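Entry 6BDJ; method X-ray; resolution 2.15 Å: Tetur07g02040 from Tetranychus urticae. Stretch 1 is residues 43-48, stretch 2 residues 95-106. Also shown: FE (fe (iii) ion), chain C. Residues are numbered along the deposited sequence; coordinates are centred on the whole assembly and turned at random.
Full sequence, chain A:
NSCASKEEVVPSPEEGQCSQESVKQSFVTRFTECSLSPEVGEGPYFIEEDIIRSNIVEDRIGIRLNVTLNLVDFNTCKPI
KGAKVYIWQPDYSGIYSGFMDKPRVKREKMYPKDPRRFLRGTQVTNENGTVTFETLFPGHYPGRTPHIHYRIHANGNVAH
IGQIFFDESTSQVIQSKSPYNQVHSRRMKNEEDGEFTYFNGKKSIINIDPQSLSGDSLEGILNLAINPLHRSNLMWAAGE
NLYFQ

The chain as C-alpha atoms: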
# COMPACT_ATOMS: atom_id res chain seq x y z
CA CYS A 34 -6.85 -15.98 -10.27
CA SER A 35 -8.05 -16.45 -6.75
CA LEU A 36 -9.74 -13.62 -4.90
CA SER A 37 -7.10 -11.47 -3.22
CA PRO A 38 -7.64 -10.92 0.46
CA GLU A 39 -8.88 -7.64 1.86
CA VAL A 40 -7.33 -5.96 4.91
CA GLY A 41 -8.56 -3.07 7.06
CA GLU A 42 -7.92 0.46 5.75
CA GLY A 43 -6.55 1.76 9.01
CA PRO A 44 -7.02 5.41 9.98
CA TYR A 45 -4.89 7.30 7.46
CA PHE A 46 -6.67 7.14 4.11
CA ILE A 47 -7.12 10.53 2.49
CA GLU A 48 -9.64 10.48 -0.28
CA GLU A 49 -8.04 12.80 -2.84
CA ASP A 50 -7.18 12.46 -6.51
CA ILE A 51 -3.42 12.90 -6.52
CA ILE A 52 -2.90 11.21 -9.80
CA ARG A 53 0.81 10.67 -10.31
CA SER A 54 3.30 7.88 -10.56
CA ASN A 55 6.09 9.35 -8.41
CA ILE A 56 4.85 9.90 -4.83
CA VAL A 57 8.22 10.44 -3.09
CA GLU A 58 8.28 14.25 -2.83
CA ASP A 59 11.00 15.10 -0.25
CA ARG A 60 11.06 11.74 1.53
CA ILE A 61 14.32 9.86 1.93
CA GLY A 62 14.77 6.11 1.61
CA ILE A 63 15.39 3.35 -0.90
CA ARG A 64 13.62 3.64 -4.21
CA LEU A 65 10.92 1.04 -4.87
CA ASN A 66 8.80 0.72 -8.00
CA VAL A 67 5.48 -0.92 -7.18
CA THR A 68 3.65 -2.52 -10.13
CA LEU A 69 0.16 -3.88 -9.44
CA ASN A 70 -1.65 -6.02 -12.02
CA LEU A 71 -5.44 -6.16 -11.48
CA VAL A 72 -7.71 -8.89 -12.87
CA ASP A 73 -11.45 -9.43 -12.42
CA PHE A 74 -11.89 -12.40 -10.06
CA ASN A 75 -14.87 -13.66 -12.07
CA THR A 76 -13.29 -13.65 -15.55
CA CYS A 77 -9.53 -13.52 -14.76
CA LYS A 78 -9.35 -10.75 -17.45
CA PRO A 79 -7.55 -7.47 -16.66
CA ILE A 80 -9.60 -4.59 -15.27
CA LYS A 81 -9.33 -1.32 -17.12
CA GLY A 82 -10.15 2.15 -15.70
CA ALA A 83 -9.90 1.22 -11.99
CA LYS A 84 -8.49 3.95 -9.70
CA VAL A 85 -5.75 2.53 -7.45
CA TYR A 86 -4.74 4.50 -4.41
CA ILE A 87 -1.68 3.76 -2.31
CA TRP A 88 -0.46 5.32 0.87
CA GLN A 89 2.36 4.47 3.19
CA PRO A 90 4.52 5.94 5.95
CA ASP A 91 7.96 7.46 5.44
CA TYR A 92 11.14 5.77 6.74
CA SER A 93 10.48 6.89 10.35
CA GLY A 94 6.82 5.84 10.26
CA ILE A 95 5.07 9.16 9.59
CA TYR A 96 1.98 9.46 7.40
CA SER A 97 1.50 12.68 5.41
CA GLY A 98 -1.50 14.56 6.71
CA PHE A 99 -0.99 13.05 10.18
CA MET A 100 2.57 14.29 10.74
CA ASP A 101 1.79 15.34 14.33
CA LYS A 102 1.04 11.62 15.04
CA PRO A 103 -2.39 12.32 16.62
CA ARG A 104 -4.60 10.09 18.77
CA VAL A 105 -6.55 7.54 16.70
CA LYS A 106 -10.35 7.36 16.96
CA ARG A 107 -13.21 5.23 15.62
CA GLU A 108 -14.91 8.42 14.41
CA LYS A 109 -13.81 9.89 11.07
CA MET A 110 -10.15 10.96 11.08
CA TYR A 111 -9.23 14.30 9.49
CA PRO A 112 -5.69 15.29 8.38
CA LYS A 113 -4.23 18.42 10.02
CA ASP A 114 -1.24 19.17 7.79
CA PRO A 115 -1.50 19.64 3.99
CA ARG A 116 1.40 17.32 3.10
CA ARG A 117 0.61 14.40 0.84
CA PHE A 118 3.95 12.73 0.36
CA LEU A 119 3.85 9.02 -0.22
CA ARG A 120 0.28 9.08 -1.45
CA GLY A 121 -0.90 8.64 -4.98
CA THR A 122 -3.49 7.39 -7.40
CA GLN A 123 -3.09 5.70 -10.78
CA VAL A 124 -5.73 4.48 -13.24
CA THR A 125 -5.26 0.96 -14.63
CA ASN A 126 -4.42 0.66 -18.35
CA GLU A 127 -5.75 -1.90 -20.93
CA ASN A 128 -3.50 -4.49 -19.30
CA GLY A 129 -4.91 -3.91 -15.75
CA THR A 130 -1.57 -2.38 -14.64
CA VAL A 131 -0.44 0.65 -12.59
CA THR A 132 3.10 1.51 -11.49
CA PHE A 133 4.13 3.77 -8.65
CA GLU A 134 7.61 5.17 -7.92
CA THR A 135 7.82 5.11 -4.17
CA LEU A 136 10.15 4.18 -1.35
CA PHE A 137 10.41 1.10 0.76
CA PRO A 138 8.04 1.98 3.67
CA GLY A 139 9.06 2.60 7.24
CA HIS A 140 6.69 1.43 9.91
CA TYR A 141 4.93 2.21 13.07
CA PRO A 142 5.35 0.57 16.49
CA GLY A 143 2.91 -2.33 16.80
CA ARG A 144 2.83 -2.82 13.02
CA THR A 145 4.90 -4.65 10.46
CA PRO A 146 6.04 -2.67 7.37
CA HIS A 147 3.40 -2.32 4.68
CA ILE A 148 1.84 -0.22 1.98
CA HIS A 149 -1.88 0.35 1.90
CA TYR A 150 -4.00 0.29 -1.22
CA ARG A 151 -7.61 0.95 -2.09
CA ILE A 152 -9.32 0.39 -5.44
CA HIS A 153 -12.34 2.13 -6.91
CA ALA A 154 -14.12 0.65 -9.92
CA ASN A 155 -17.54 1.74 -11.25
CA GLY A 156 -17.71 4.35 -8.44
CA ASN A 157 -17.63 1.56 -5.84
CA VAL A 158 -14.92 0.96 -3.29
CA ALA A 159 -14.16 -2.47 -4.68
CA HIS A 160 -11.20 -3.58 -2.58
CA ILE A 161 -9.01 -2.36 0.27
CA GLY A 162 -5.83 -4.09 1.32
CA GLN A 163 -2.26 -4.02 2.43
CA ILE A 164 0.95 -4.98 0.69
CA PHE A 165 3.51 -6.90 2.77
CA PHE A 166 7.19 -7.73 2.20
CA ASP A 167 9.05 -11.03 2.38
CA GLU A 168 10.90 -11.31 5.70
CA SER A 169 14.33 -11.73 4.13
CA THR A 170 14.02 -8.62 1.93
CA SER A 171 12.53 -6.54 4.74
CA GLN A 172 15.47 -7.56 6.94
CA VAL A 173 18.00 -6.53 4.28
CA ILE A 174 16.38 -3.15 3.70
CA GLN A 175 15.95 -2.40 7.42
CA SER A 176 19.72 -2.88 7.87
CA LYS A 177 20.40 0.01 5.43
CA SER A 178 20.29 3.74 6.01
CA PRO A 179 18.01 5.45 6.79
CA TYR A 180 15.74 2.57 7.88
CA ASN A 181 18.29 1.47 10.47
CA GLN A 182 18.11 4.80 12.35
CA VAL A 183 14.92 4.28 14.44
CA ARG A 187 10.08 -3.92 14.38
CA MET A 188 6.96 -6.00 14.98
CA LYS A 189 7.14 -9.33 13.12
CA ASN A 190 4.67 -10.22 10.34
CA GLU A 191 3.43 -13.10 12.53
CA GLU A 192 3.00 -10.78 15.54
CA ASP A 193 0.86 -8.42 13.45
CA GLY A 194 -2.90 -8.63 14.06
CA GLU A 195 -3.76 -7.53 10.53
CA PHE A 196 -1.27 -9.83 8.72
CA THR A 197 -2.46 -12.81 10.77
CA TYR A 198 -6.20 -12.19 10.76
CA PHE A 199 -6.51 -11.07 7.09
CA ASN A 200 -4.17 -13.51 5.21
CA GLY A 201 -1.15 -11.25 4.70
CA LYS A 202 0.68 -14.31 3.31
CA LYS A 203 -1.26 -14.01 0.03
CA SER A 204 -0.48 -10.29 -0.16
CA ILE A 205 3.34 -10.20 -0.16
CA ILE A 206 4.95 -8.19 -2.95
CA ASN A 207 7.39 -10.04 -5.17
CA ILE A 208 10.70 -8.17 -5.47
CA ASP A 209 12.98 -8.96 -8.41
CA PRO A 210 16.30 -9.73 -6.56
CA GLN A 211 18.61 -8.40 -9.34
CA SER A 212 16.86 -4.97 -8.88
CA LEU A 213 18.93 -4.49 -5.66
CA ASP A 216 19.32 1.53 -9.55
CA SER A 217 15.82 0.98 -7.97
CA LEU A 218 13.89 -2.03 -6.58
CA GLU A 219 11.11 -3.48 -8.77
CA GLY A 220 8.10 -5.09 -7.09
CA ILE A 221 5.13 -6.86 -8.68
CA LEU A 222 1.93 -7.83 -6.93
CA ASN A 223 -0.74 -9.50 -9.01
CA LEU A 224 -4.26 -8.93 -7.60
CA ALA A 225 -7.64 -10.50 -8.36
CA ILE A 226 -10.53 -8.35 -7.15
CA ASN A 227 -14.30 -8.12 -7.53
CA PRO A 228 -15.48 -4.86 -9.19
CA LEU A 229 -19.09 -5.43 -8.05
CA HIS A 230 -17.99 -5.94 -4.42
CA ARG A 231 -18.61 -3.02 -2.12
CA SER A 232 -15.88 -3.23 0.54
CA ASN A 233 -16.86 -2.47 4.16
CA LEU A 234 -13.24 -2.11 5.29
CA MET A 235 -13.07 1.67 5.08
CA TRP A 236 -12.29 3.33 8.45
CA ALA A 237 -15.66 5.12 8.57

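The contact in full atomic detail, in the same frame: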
# COMPACT_ATOMS: atom_id res chain seq x y z
N GLY A 43 -7.17 0.94 7.98
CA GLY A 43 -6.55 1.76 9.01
C GLY A 43 -7.06 3.19 8.95
O GLY A 43 -7.94 3.50 8.15
N PRO A 44 -6.50 4.06 9.78
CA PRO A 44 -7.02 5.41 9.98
C PRO A 44 -6.52 6.51 9.06
O PRO A 44 -6.99 7.64 9.18
CB PRO A 44 -6.60 5.74 11.42
CG PRO A 44 -5.58 4.71 11.82
CD PRO A 44 -5.34 3.80 10.65
N TYR A 45 -5.58 6.22 8.17
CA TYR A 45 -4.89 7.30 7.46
C TYR A 45 -5.17 7.45 5.98
O TYR A 45 -4.41 8.16 5.29
CB TYR A 45 -3.39 7.21 7.72
CG TYR A 45 -3.04 7.18 9.21
CD1 TYR A 45 -3.57 8.12 10.10
CD2 TYR A 45 -2.22 6.19 9.72
CE1 TYR A 45 -3.24 8.10 11.44
CE2 TYR A 45 -1.89 6.14 11.08
CZ TYR A 45 -2.40 7.10 11.93
OH TYR A 45 -2.07 7.05 13.26
N PHE A 46 -6.28 6.88 5.49
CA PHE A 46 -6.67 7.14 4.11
C PHE A 46 -7.10 8.57 3.97
O PHE A 46 -7.76 9.13 4.87
CB PHE A 46 -7.79 6.22 3.61
CG PHE A 46 -8.14 6.42 2.16
CD1 PHE A 46 -7.17 6.29 1.16
CD2 PHE A 46 -9.43 6.77 1.77
CE1 PHE A 46 -7.48 6.50 -0.17
CE2 PHE A 46 -9.75 6.96 0.46
CZ PHE A 46 -8.79 6.83 -0.53
N ILE A 47 -6.70 9.18 2.85
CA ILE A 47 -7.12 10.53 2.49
C ILE A 47 -7.65 10.44 1.08
O ILE A 47 -6.92 10.16 0.13
CB ILE A 47 -5.98 11.55 2.56
CG1 ILE A 47 -5.49 11.69 4.00
CG2 ILE A 47 -6.47 12.93 2.10
CD1 ILE A 47 -4.28 12.62 4.18
N GLU A 48 -8.94 10.69 0.96
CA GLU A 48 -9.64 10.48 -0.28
C GLU A 48 -9.48 11.70 -1.17
O GLU A 48 -10.30 12.61 -1.16
CB GLU A 48 -11.11 10.15 -0.02
CG GLU A 48 -11.76 9.64 -1.29
CD GLU A 48 -13.17 9.07 -1.12
OE1 GLU A 48 -13.71 9.03 0.02
OE2 GLU A 48 -13.72 8.66 -2.15
N ILE A 95 6.00 8.04 9.62
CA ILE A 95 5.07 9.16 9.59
C ILE A 95 4.21 9.11 8.32
O ILE A 95 4.71 8.83 7.24
CB ILE A 95 5.83 10.50 9.61
CG1 ILE A 95 6.65 10.66 10.89
CG2 ILE A 95 4.88 11.67 9.49
CD1 ILE A 95 5.91 10.45 12.21
N TYR A 96 2.91 9.34 8.50
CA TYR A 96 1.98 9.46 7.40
C TYR A 96 1.73 10.94 7.14
O TYR A 96 1.43 11.69 8.06
CB TYR A 96 0.65 8.82 7.74
CG TYR A 96 0.67 7.31 7.63
CD1 TYR A 96 0.40 6.70 6.43
CD2 TYR A 96 0.98 6.52 8.72
CE1 TYR A 96 0.40 5.31 6.32
CE2 TYR A 96 0.98 5.13 8.63
CZ TYR A 96 0.68 4.52 7.42
OH TYR A 96 0.71 3.17 7.32
N SER A 97 1.81 11.32 5.86
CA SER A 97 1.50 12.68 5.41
C SER A 97 0.04 12.98 5.70
O SER A 97 -0.81 12.10 5.60
CB SER A 97 1.80 12.83 3.94
OG SER A 97 0.99 12.07 3.06
N GLY A 98 -0.21 14.20 6.18
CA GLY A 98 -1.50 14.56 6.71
C GLY A 98 -1.70 14.31 8.19
O GLY A 98 -2.56 14.95 8.81
N PHE A 99 -0.93 13.39 8.75
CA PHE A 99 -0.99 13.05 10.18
C PHE A 99 0.42 13.13 10.77
O PHE A 99 0.80 12.34 11.59
CB PHE A 99 -1.59 11.64 10.31
CG PHE A 99 -2.91 11.49 9.62
CD1 PHE A 99 -4.09 11.82 10.26
CD2 PHE A 99 -2.97 11.04 8.31
CE1 PHE A 99 -5.31 11.71 9.62
CE2 PHE A 99 -4.19 10.92 7.65
CZ PHE A 99 -5.36 11.26 8.31
N MET A 100 1.17 14.15 10.35
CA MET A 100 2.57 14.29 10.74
C MET A 100 2.78 14.60 12.22
O MET A 100 3.89 14.40 12.71
CB MET A 100 3.27 15.38 9.91
CG MET A 100 3.35 15.06 8.44
SD MET A 100 4.16 16.35 7.46
CE MET A 100 5.90 16.05 7.79
N ASP A 101 1.75 15.11 12.91
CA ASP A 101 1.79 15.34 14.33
C ASP A 101 1.41 14.08 15.12
O ASP A 101 1.18 14.18 16.32
CB ASP A 101 0.89 16.54 14.71
CG ASP A 101 -0.58 16.22 14.57
OD1 ASP A 101 -0.94 15.51 13.59
OD2 ASP A 101 -1.38 16.68 15.41
N LYS A 102 1.37 12.92 14.45
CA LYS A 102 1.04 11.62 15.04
C LYS A 102 -0.08 11.69 16.08
O LYS A 102 0.15 11.39 17.25
CB LYS A 102 2.29 10.92 15.63
N PRO A 103 -1.29 12.10 15.66
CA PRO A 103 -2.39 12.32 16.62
C PRO A 103 -2.97 11.03 17.18
O PRO A 103 -2.66 9.92 16.68
CB PRO A 103 -3.46 13.00 15.77
CG PRO A 103 -3.24 12.44 14.40
CD PRO A 103 -1.77 12.12 14.26
N ARG A 104 -3.82 11.19 18.19
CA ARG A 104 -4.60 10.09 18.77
C ARG A 104 -5.58 9.58 17.71
O ARG A 104 -6.15 10.36 16.93
CB ARG A 104 -5.32 10.53 20.05
N VAL A 105 -5.70 8.25 17.65
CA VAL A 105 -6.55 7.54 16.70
C VAL A 105 -7.95 7.35 17.30
O VAL A 105 -8.07 7.13 18.52
CB VAL A 105 -5.95 6.15 16.40
CG1 VAL A 105 -6.79 5.38 15.39
CG2 VAL A 105 -4.52 6.28 15.91
N LYS A 106 -8.98 7.47 16.47
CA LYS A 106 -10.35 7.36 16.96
C LYS A 106 -11.23 6.65 15.95
O LYS A 106 -11.02 6.76 14.73
CB LYS A 106 -10.89 8.75 17.25
FE FE C . -0.59 1.91 8.03
O HOH W 1 -2.35 2.80 8.92

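Two loops can pack closely without a single hydrogen bond passing between them when both contribute well-fitted side chains. The contact between residues 43-48 and 95-106 of Tetur07g02040 illustrates this principle. Neither stretch forms a regular helix or strand, and the residues that touch lie at least 50 positions apart in sequence. Together they bury 414 Å² of surface, and the attraction between them rests on aromatic and aliphatic packing.

The backbone of the second stretch is organised internally by two consecutive turns. A type II turn runs from Y96 to F99 and is closed by a hydrogen bond from F99 N to Y96 O (3.0 Å); a type I turn follows from F99 to K102, closed by K102 N to F99 O (3.0 Å). F99 therefore ends one turn and begins the next. The main chains of the two stretches remain well apart, with the CA atoms of Y45 and Y96 separated by 7.2 Å and those of P44 and V105 by 7.1 Å, which leaves room for side chains between them.

Aromatic contacts dominate. Y45, buried and covered more extensively by the other stretch than any of its neighbours, packs its ring against those of both Y96 and F99, whose centroids lie on the same side of its plane. Its centroid lies 4.7 Å from that of Y96, with the planes at 35°, and 4.8 Å from that of F99, with the planes at 48°; both pairs are oblique. The closest approaches are tight: Y45 CD2 to Y96 CD2 at 3.4 Å and Y45 CD1 to F99 CG at 3.5 Å. Y45 CB adds a CH-pi contact, sitting over the face of the Y96 ring 4.3 Å from its centroid, where a slightly polarised C-H group can meet the pi cloud.

Aliphatic groups extend this aromatic cluster. I47 reaches the turn with its CD1 atom, which lies 3.9 Å from F99 CE2 and 3.8 Å from the carbonyl S97 O. The same methyl is 4.2 Å from G98 CA, and here the absence of a side chain matters: an ideal CB on G98 would come within 2.7 Å of I47 CD1, a clash. The backbone angles of G98 independently call for glycine, because a CB would also be jammed against the preceding carbonyl oxygen. Farther along, P44 CG meets V105 CG1 at 3.8 Å, while V105 CG2 lies 3.7 Å from Y45 OH, so this exposed valine touches both the proline ring and the end of the tyrosine.

Metal coordination gives one of the packed rings a second role. Y96 OH binds the iron(III) ion at 1.9 Å, and a water oxygen lies 2.2 Å from FE, with two further ligand atoms coming from elsewhere in the structure. The tyrosine side chain is thus anchored at its oxygen while a face of its ring receives Y45, joining the nonpolar contact directly to the metal site.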